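Local coordinates for tyrosine specific protein phosphatase, putative (Trypanosoma brucei, PDB 3M4U) that removes phosphate from phosphotyrosine in proteins, dephosphorylates the nucleolar protein NOPP44/46 and serves as a life-cycle switch in the parasite, at residues I54-E58 with E59-P63; D105-E108 with T109-E112; V293-S296 with G297-S300. All blocks are in the same frame, centred on the assembly; numbering follows the deposited sequence.

Contact 1: I54-E58 with E59-P63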
loop_
_atom_site.group_PDB
_atom_site.type_symbol
_atom_site.label_atom_id
_atom_site.label_comp_id
_atom_site.label_asym_id
_atom_site.label_seq_id
_atom_site.Cartn_x
_atom_site.Cartn_y
_atom_site.Cartn_z
ATOM N N ILE A 54 -6.131 14.022 -1.816
ATOM C CA ILE A 54 -6.137 12.562 -1.895
ATOM C C ILE A 54 -7.398 11.961 -1.302
ATOM O O ILE A 54 -7.574 11.925 -0.085
ATOM C CB ILE A 54 -4.871 11.904 -1.291
ATOM C CG1 ILE A 54 -3.685 12.042 -2.251
ATOM C CG2 ILE A 54 -5.103 10.414 -1.058
ATOM C CD1 ILE A 54 -3.036 13.407 -2.244
ATOM N N LEU A 55 -8.268 11.475 -2.177
ATOM C CA LEU A 55 -9.607 11.055 -1.784
ATOM C C LEU A 55 -9.897 9.636 -2.235
ATOM O O LEU A 55 -9.368 9.190 -3.238
ATOM C CB LEU A 55 -10.641 12.021 -2.366
ATOM C CG LEU A 55 -10.398 13.469 -1.919
ATOM C CD1 LEU A 55 -11.039 14.473 -2.863
ATOM C CD2 LEU A 55 -10.869 13.666 -0.490
ATOM N N ALA A 56 -10.735 8.927 -1.486
ATOM C CA ALA A 56 -11.054 7.535 -1.799
ATOM C C ALA A 56 -12.262 7.414 -2.733
ATOM O O ALA A 56 -13.310 7.994 -2.476
ATOM C CB ALA A 56 -11.294 6.737 -0.500
ATOM N N ASN A 57 -12.111 6.657 -3.815
ATOM C CA ASN A 57 -13.205 6.453 -4.753
ATOM C C ASN A 57 -14.391 5.810 -4.043
ATOM O O ASN A 57 -14.223 4.889 -3.239
ATOM C CB ASN A 57 -12.766 5.592 -5.943
ATOM C CG ASN A 57 -11.646 6.230 -6.752
ATOM O OD1 ASN A 57 -10.653 6.714 -6.196
ATOM N ND2 ASN A 57 -11.786 6.206 -8.082
ATOM N N GLU A 58 -15.587 6.300 -4.350
ATOM C CA GLU A 58 -16.802 5.853 -3.683
ATOM C C GLU A 58 -17.105 4.390 -4.010
ATOM O O GLU A 58 -17.434 3.585 -3.135
ATOM C CB GLU A 58 -17.978 6.756 -4.092
ATOM C CG GLU A 58 -19.270 6.519 -3.306
ATOM C CD GLU A 58 -19.179 6.927 -1.837
ATOM O OE1 GLU A 58 -19.812 6.242 -1.000
ATOM O OE2 GLU A 58 -18.496 7.928 -1.514
ATOM N N GLU A 59 -16.958 4.054 -5.284
ATOM C CA GLU A 59 -17.356 2.756 -5.817
ATOM C C GLU A 59 -16.601 1.584 -5.199
ATOM O O GLU A 59 -17.106 0.459 -5.184
ATOM C CB GLU A 59 -17.158 2.769 -7.334
ATOM C CG GLU A 59 -17.569 1.503 -8.075
ATOM C CD GLU A 59 -17.221 1.568 -9.565
ATOM O OE1 GLU A 59 -16.097 1.147 -9.940
ATOM O OE2 GLU A 59 -18.065 2.050 -10.359
ATOM N N THR A 60 -15.393 1.849 -4.696
ATOM C CA THR A 60 -14.508 0.799 -4.183
ATOM C C THR A 60 -14.067 1.123 -2.779
ATOM O O THR A 60 -13.206 0.449 -2.226
ATOM C CB THR A 60 -13.228 0.658 -5.026
ATOM O OG1 THR A 60 -12.671 1.959 -5.253
ATOM C CG2 THR A 60 -13.521 -0.014 -6.365
ATOM N N ILE A 61 -14.649 2.166 -2.208
ATOM C CA ILE A 61 -14.265 2.597 -0.876
ATOM C C ILE A 61 -14.281 1.450 0.140
ATOM O O ILE A 61 -15.138 0.556 0.099
ATOM C CB ILE A 61 -15.175 3.733 -0.382
ATOM C CG1 ILE A 61 -14.457 4.571 0.678
ATOM C CG2 ILE A 61 -16.505 3.169 0.128
ATOM C CD1 ILE A 61 -15.179 5.842 1.055
ATOM N N TYR A 62 -13.326 1.492 1.060
ATOM C CA TYR A 62 -13.213 0.486 2.104
ATOM C C TYR A 62 -12.877 1.197 3.404
ATOM O O TYR A 62 -12.084 2.144 3.404
ATOM C CB TYR A 62 -12.099 -0.504 1.760
ATOM C CG TYR A 62 -12.048 -1.745 2.638
ATOM C CD1 TYR A 62 -12.591 -2.943 2.206
ATOM C CD2 TYR A 62 -11.439 -1.716 3.888
ATOM C CE1 TYR A 62 -12.537 -4.087 2.992
ATOM C CE2 TYR A 62 -11.386 -2.855 4.692
ATOM C CZ TYR A 62 -11.931 -4.040 4.234
ATOM O OH TYR A 62 -11.883 -5.176 5.014
ATOM N N PRO A 63 -13.504 0.770 4.514
ATOM C CA PRO A 63 -14.591 -0.221 4.514
ATOM C C PRO A 63 -15.817 0.324 3.786
ATOM O O PRO A 63 -15.972 1.544 3.710
ATOM C CB PRO A 63 -14.912 -0.403 6.010
ATOM C CG PRO A 63 -14.411 0.855 6.662
ATOM C CD PRO A 63 -13.169 1.222 5.877
#
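A56 and I61 meet where the chain folds back on itself: the methyl of A56 lies beside the side chain of I61, with A56 CB 4.0 Å from I61 CG1. I61 carries CG1 anti to its backbone N (chi1 -156°), which sets CG1 beside the methyl of A56, while its CG2 passes 3.4 Å from E58 O. Just before the turn, N57 CB lies against the hydroxyl of T60, N57 CB to T60 OG1 being 3.7 Å. The backbone reversal beneath these side chains is a type I beta turn from E58 to I61. It is closed by a weak hydrogen bond, I61 N to E58 O at 3.3 Å, long although its N-H points well at the oxygen (159°).

The polar ends look outward for their partners. T60 OG1 is hydrogen-bonded with K269 O and N57 OD1 with the backbone N of F271, so T60 ties the turn to the last residue of helix 258-269 and N57 to the loop that follows. On another flank, E58 OE2 takes the backbone N-H of T41 in helix 40-44. The turn thus leads the chain from a loop into strand 61-62. Since its own closing bond is weak, its shape probably depends on these side-chain bonds, together with backbone bonds of E58 to N38 and T60 to L83.

Contact 2: D105-E108 with T109-E112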
loop_
_atom_site.group_PDB
_atom_site.type_symbol
_atom_site.label_atom_id
_atom_site.label_comp_id
_atom_site.label_asym_id
_atom_site.label_seq_id
_atom_site.Cartn_x
_atom_site.Cartn_y
_atom_site.Cartn_z
ATOM N N ASP A 105 -10.744 4.665 14.010
ATOM C CA ASP A 105 -11.399 4.060 12.848
ATOM C C ASP A 105 -10.499 3.049 12.122
ATOM O O ASP A 105 -10.960 1.988 11.700
ATOM C CB ASP A 105 -11.857 5.150 11.883
ATOM C CG ASP A 105 -13.241 5.700 12.233
ATOM O OD1 ASP A 105 -13.997 5.028 12.983
ATOM O OD2 ASP A 105 -13.581 6.795 11.734
ATOM N N PHE A 106 -9.219 3.391 11.988
ATOM C CA PHE A 106 -8.224 2.525 11.357
ATOM C C PHE A 106 -8.098 1.220 12.147
ATOM O O PHE A 106 -8.321 0.115 11.622
ATOM C CB PHE A 106 -6.874 3.265 11.299
ATOM C CG PHE A 106 -5.770 2.487 10.626
ATOM C CD1 PHE A 106 -5.710 2.385 9.236
ATOM C CD2 PHE A 106 -4.778 1.878 11.377
ATOM C CE1 PHE A 106 -4.686 1.685 8.615
ATOM C CE2 PHE A 106 -3.753 1.179 10.765
ATOM C CZ PHE A 106 -3.707 1.079 9.378
ATOM N N LEU A 107 -7.746 1.357 13.422
ATOM C CA LEU A 107 -7.632 0.211 14.309
ATOM C C LEU A 107 -8.922 -0.595 14.358
ATOM O O LEU A 107 -8.875 -1.823 14.369
ATOM C CB LEU A 107 -7.273 0.667 15.715
ATOM C CG LEU A 107 -5.982 1.468 15.811
ATOM C CD1 LEU A 107 -5.757 1.858 17.265
ATOM C CD2 LEU A 107 -4.809 0.662 15.233
ATOM N N GLU A 108 -10.066 0.090 14.405
ATOM C CA GLU A 108 -11.345 -0.607 14.550
ATOM C C GLU A 108 -11.566 -1.498 13.348
ATOM O O GLU A 108 -12.052 -2.626 13.456
ATOM C CB GLU A 108 -12.519 0.368 14.675
ATOM C CG GLU A 108 -13.841 -0.254 14.226
ATOM C CD GLU A 108 -15.069 0.582 14.583
ATOM O OE1 GLU A 108 -14.909 1.775 14.945
ATOM O OE2 GLU A 108 -16.200 0.037 14.490
ATOM N N THR A 109 -11.194 -0.973 12.192
ATOM C CA THR A 109 -11.393 -1.690 10.955
ATOM C C THR A 109 -10.533 -2.948 10.935
ATOM O O THR A 109 -11.019 -4.045 10.641
ATOM C CB THR A 109 -11.122 -0.774 9.758
ATOM O OG1 THR A 109 -12.164 0.212 9.690
ATOM C CG2 THR A 109 -11.119 -1.567 8.476
ATOM N N LEU A 110 -9.264 -2.798 11.288
ATOM C CA LEU A 110 -8.393 -3.957 11.359
ATOM C C LEU A 110 -9.038 -5.064 12.224
ATOM O O LEU A 110 -8.967 -6.249 11.884
ATOM C CB LEU A 110 -7.007 -3.573 11.895
ATOM C CG LEU A 110 -6.235 -2.428 11.235
ATOM C CD1 LEU A 110 -4.856 -2.300 11.866
ATOM C CD2 LEU A 110 -6.104 -2.634 9.730
ATOM N N SER A 111 -9.676 -4.677 13.331
ATOM C CA SER A 111 -10.318 -5.659 14.208
ATOM C C SER A 111 -11.616 -6.174 13.602
ATOM O O SER A 111 -11.813 -7.383 13.450
ATOM C CB SER A 111 -10.582 -5.068 15.597
ATOM O OG SER A 111 -11.250 -5.998 16.431
ATOM N N GLU A 112 -12.491 -5.243 13.250
ATOM C CA GLU A 112 -13.769 -5.567 12.631
ATOM C C GLU A 112 -13.614 -6.501 11.419
ATOM O O GLU A 112 -14.285 -7.529 11.335
ATOM C CB GLU A 112 -14.513 -4.268 12.271
ATOM C CG GLU A 112 -15.488 -4.377 11.089
ATOM C CD GLU A 112 -16.856 -4.945 11.459
ATOM O OE1 GLU A 112 -17.866 -4.423 10.934
ATOM O OE2 GLU A 112 -16.928 -5.907 12.263
#
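T109 grips the carbonyl oxygen of D105 twice, through its backbone and through its hydroxyl. T109 N lies 3.0 Å from D105 O in the usual helical bond, and T109 OG1 donates to the same D105 O at 2.9 Å. The two donors come from opposite faces of the carbonyl plane, and they can share the oxygen because OG1 is set anti to the carbonyl carbon of T109 (chi1 -69°), the rotation that turns a threonine hydroxyl back toward the preceding turn. The following bonds continue the alpha-helix: L110 N to F106 O at 3.1 Å, S111 N to L107 O, and a short, nearly straight E112 N to E108 O at 2.7 Å.

The charged ends have their counterparts outside the helix. D105 forms a salt bridge with K48 and E108 with R75; the R75 partner would probably offset the repulsion between the carboxylates of E108 and E112, whose OE2 and OE1 respectively stay 5.9 Å apart.

On the buried side L110 CG sits over one face of the F106 ring, and L110 CD1 approaches the ring carbon F106 CE2 at 3.8 Å, the two side chains lying obliquely to one another. Both rest on L226 of strand 225-228, and F106 also makes an edge-to-face contact with Y135. L107 and L110 continue the apolar surface onto strands 154-158 and 172-180 respectively. Helix 103-112 is the crossover of a beta-alpha-beta unit, joining parallel strands 92-95 and 117-120 across the strand 225-228 that lies between them. The chemistry divides the helix by side: D105 and E108 pair with K48 and R75 beyond it, aromatic and aliphatic groups fix another part on the sheet, and the T109 hydroxyl satisfies itself within the backbone.

Contact 3: V293-S296 with G297-S300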
loop_
_atom_site.group_PDB
_atom_site.type_symbol
_atom_site.label_atom_id
_atom_site.label_comp_id
_atom_site.label_asym_id
_atom_site.label_seq_id
_atom_site.Cartn_x
_atom_site.Cartn_y
_atom_site.Cartn_z
ATOM N N VAL A 293 16.125 -10.952 -17.052
ATOM C CA VAL A 293 16.645 -9.847 -17.863
ATOM C C VAL A 293 17.562 -8.946 -17.032
ATOM O O VAL A 293 17.317 -8.744 -15.844
ATOM C CB VAL A 293 15.502 -9.002 -18.447
ATOM C CG1 VAL A 293 16.026 -7.675 -18.999
ATOM C CG2 VAL A 293 14.759 -9.787 -19.517
ATOM N N ASP A 294 18.620 -8.414 -17.645
ATOM C CA ASP A 294 19.553 -7.534 -16.932
ATOM C C ASP A 294 18.965 -6.142 -16.751
ATOM O O ASP A 294 18.552 -5.490 -17.713
ATOM C CB ASP A 294 20.917 -7.440 -17.634
ATOM C CG ASP A 294 21.961 -6.691 -16.795
ATOM O OD1 ASP A 294 21.915 -6.793 -15.545
ATOM O OD2 ASP A 294 22.832 -6.009 -17.382
ATOM N N ILE A 295 18.949 -5.692 -15.503
ATOM C CA ILE A 295 18.237 -4.482 -15.123
ATOM C C ILE A 295 19.139 -3.248 -15.136
ATOM O O ILE A 295 18.677 -2.142 -15.435
ATOM C CB ILE A 295 17.574 -4.671 -13.741
ATOM C CG1 ILE A 295 16.413 -5.661 -13.856
ATOM C CG2 ILE A 295 17.076 -3.358 -13.191
ATOM C CD1 ILE A 295 15.456 -5.360 -15.020
ATOM N N SER A 296 20.421 -3.455 -14.819
ATOM C CA SER A 296 21.414 -2.381 -14.764
ATOM C C SER A 296 21.139 -1.310 -15.806
ATOM O O SER A 296 21.038 -0.119 -15.490
ATOM C CB SER A 296 22.815 -2.952 -14.958
ATOM O OG SER A 296 23.105 -3.927 -13.972
ATOM N N GLY A 297 21.002 -1.754 -17.051
ATOM C CA GLY A 297 20.795 -0.863 -18.179
ATOM C C GLY A 297 19.790 0.252 -17.956
ATOM O O GLY A 297 19.996 1.379 -18.399
ATOM N N LEU A 298 18.689 -0.046 -17.280
ATOM C CA LEU A 298 17.684 0.988 -17.076
ATOM C C LEU A 298 17.584 1.471 -15.631
ATOM O O LEU A 298 17.178 2.607 -15.397
ATOM C CB LEU A 298 16.314 0.576 -17.647
ATOM C CG LEU A 298 15.390 -0.372 -16.883
ATOM C CD1 LEU A 298 14.094 -0.514 -17.646
ATOM C CD2 LEU A 298 16.024 -1.733 -16.653
ATOM N N VAL A 299 17.972 0.635 -14.667
ATOM C CA VAL A 299 17.949 1.076 -13.272
ATOM C C VAL A 299 18.677 2.402 -13.142
ATOM O O VAL A 299 18.297 3.249 -12.332
ATOM C CB VAL A 299 18.555 0.053 -12.282
ATOM C CG1 VAL A 299 19.393 -0.949 -13.001
ATOM C CG2 VAL A 299 19.380 0.761 -11.204
ATOM N N SER A 300 19.725 2.578 -13.941
ATOM C CA SER A 300 20.412 3.854 -13.992
ATOM C C SER A 300 19.397 4.819 -14.575
ATOM O O SER A 300 19.506 5.242 -15.731
ATOM C CB SER A 300 21.661 3.758 -14.856
ATOM O OG SER A 300 21.398 2.987 -16.014
#
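I295 has CG2 anti to its backbone N (chi1 -70°), which turns that methyl toward the following turn, and the bend at chi2 (-49°) folds CD1 to the same leucine, L298. The leucine meets them with its CG set between its own backbone N and carbonyl carbon (chi1 79°), and the two side chains pass at a slant: L298 CD2 is 4.0 Å from I295 CG2 and also 4.0 Å from I295 CD1. V299 crosses I295 at about a right angle and reaches the same CG2. The model is too tight around I295 O, so the placing of V299 is doubtful and the L298 packing approximate.

Beneath the side chains, I295 O accepts two backbone N-H groups of the short helix 296-299, from L298 N at 2.8 Å and from V299 N at 3.0 Å; the crowding makes both lengths less certain. One residue on, S300 N to S296 O is a weak bond of 3.4 Å. At the start, S296 OG gives a weak bond to D294 OD1.

I295, just before the turn, packs on M285 and L288 of helix 277-290, and L298 within it lies against M285 and against T14, Q17 and M21 of helix 14-31. Apolar packing therefore holds this turn to the fold, whereas exposed S296 and S300 are linked weakly, with S300 OG near S296 O in a bond that is not settled.

How the contacts relate
From the N terminus the three contacts come in series, each a local closure that ends before the next begins, so none nests in or crosses another. Contact 1 turns the chain between helix 40-44 and strand 61-62. Contact 2 lies farther along, within the helix that joins two parallel strands of the central sheet. The two touch directly: P63 and Y62, just past the turn, pack on T109 of the helix, bringing an edge strand of the sheet up to its crossover helix. Contact 3 closes one helical turn near the C terminus, on the opposite side of the chain's centre, its centre about 36 Å from that of contact 1 and about 41 Å from that of contact 2, among the terminal helices.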